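Local coordinates for demethylmenaquinone Methyltransferase (Thermus thermophilus, PDB 1J3L), which is a member of the RraA-like family, with an alpha/beta fold that assembles as a trimer, at residues A[41-46]-A[119-124]. Residues are numbered along the deposited sequence; the frame is centred on the assembly and turned at random.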
loop_
_atom_site.group_PDB
_atom_site.type_symbol
_atom_site.label_atom_id
_atom_site.label_comp_id
_atom_site.label_asym_id
_atom_site.label_seq_id
_atom_site.Cartn_x
_atom_site.Cartn_y
_atom_site.Cartn_z
ATOM N N PHE A 41 18.832 -13.745 2.104
ATOM C CA PHE A 41 18.241 -13.073 3.238
ATOM C C PHE A 41 19.198 -11.977 3.641
ATOM O O PHE A 41 20.310 -12.250 4.089
ATOM C CB PHE A 41 18.021 -14.026 4.415
ATOM C CG PHE A 41 17.241 -13.406 5.541
ATOM C CD1 PHE A 41 15.851 -13.292 5.461
ATOM C CD2 PHE A 41 17.896 -12.876 6.657
ATOM C CE1 PHE A 41 15.117 -12.661 6.470
ATOM C CE2 PHE A 41 17.171 -12.243 7.672
ATOM C CZ PHE A 41 15.775 -12.134 7.579
ATOM N N GLU A 42 18.767 -10.737 3.472
ATOM C CA GLU A 42 19.587 -9.596 3.828
ATOM C C GLU A 42 21.038 -9.669 3.392
ATOM O O GLU A 42 21.920 -9.191 4.098
ATOM C CB GLU A 42 19.474 -9.351 5.335
ATOM C CG GLU A 42 18.043 -9.102 5.747
ATOM C CD GLU A 42 17.856 -8.981 7.231
ATOM O OE1 GLU A 42 18.861 -9.110 7.973
ATOM O OE2 GLU A 42 16.692 -8.752 7.645
ATOM N N ASP A 43 21.268 -10.252 2.217
ATOM C CA ASP A 43 22.608 -10.368 1.639
ATOM C C ASP A 43 22.379 -10.399 0.130
ATOM O O ASP A 43 21.541 -11.166 -0.354
ATOM C CB ASP A 43 23.298 -11.667 2.070
ATOM C CG ASP A 43 24.743 -11.736 1.610
ATOM O OD1 ASP A 43 25.015 -11.436 0.432
ATOM O OD2 ASP A 43 25.610 -12.106 2.425
ATOM N N ASN A 44 23.111 -9.578 -0.614
ATOM C CA ASN A 44 22.917 -9.524 -2.054
ATOM C C ASN A 44 24.150 -9.716 -2.909
ATOM O O ASN A 44 24.132 -9.336 -4.077
ATOM C CB ASN A 44 22.261 -8.196 -2.439
ATOM C CG ASN A 44 23.241 -7.048 -2.425
ATOM O OD1 ASN A 44 24.226 -7.079 -1.688
ATOM N ND2 ASN A 44 22.976 -6.022 -3.230
ATOM N N ALA A 45 25.220 -10.286 -2.361
ATOM C CA ALA A 45 26.412 -10.510 -3.184
ATOM C C ALA A 45 25.984 -11.375 -4.379
ATOM O O ALA A 45 26.450 -11.178 -5.507
ATOM C CB ALA A 45 27.509 -11.213 -2.374
ATOM N N LEU A 46 25.074 -12.314 -4.116
ATOM C CA LEU A 46 24.543 -13.200 -5.147
ATOM C C LEU A 46 23.724 -12.429 -6.175
ATOM O O LEU A 46 23.625 -12.844 -7.325
ATOM C CB LEU A 46 23.678 -14.302 -4.516
ATOM C CG LEU A 46 24.472 -15.520 -4.036
ATOM C CD1 LEU A 46 23.604 -16.468 -3.213
ATOM C CD2 LEU A 46 25.042 -16.228 -5.250
ATOM N N ALA A 119 24.236 -7.123 3.428
ATOM C CA ALA A 119 25.566 -7.653 3.656
ATOM C C ALA A 119 26.003 -8.323 2.359
ATOM O O ALA A 119 25.187 -8.539 1.458
ATOM C CB ALA A 119 25.541 -8.657 4.797
ATOM N N LYS A 120 27.284 -8.663 2.269
ATOM C CA LYS A 120 27.814 -9.276 1.063
ATOM C C LYS A 120 28.651 -10.533 1.283
ATOM O O LYS A 120 29.696 -10.700 0.654
ATOM C CB LYS A 120 28.641 -8.239 0.304
ATOM C CG LYS A 120 27.844 -7.002 -0.071
ATOM C CD LYS A 120 28.695 -5.983 -0.794
ATOM C CE LYS A 120 27.882 -4.751 -1.153
ATOM N NZ LYS A 120 28.736 -3.702 -1.770
ATOM N N GLU A 121 28.194 -11.419 2.161
ATOM C CA GLU A 121 28.929 -12.649 2.430
ATOM C C GLU A 121 28.747 -13.601 1.258
ATOM O O GLU A 121 29.637 -14.387 0.943
ATOM C CB GLU A 121 28.437 -13.307 3.728
ATOM C CG GLU A 121 28.742 -12.516 5.009
ATOM C CD GLU A 121 30.232 -12.423 5.322
ATOM O OE1 GLU A 121 30.864 -13.477 5.558
ATOM O OE2 GLU A 121 30.773 -11.294 5.338
ATOM N N GLY A 122 27.591 -13.522 0.611
ATOM C CA GLY A 122 27.328 -14.377 -0.532
ATOM C C GLY A 122 26.477 -15.596 -0.239
ATOM O O GLY A 122 26.491 -16.556 -1.008
ATOM N N LYS A 123 25.742 -15.567 0.870
ATOM C CA LYS A 123 24.869 -16.681 1.249
ATOM C C LYS A 123 23.628 -16.668 0.364
ATOM O O LYS A 123 23.153 -15.601 -0.027
ATOM C CB LYS A 123 24.446 -16.555 2.720
ATOM C CG LYS A 123 25.559 -16.842 3.739
ATOM C CD LYS A 123 25.190 -16.378 5.160
ATOM C CE LYS A 123 23.916 -17.036 5.702
ATOM N NZ LYS A 123 24.022 -18.516 5.862
ATOM N N GLY A 124 23.106 -17.849 0.049
ATOM C CA GLY A 124 21.924 -17.922 -0.788
ATOM C C GLY A 124 21.970 -19.022 -1.829
ATOM O O GLY A 124 23.017 -19.627 -2.067
HETATM O O HOH W 1 24.085 -13.232 -1.481
#
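The carboxylate of D43 reaches the backbone N-H groups of E121 and G122, its OD1 also closing an Asx turn at the start of helix 45-51. D43 CG stands anti to the backbone N (chi1 -174°), which carries both oxygens to the backbone of the loop between strands 112-113 and 125-126. OD2 accepts from G122 N at 3.0 Å, on its syn side but 31° out of the carboxylate plane, and more weakly from E121 N. OD1 takes the amide of A45, two residues on, in a nearly straight bond of 3.0 Å, and a weak one from G122 N. Backbone N-H groups from both segments thus meet this buried acid, which would tend to favour its charged form, although A119 O lies close to OD1 without bonding.

Beside it, a single bridge ties the backbones: A119 N donates to E42 O at 3.2 Å, and N44 N to A119 O at 3.1 Å. A45 CB packs on G122 CA at 3.7 Å, while L46 CD1 reaches the backbone of K123 and G124. The side-chain amide of N44 lies alongside the extended K120 chain, its ND2 hydrogen-bonded to L72 O. One water donates to D43 OD1 and K123 O and accepts from L46 N at 3.0 Å.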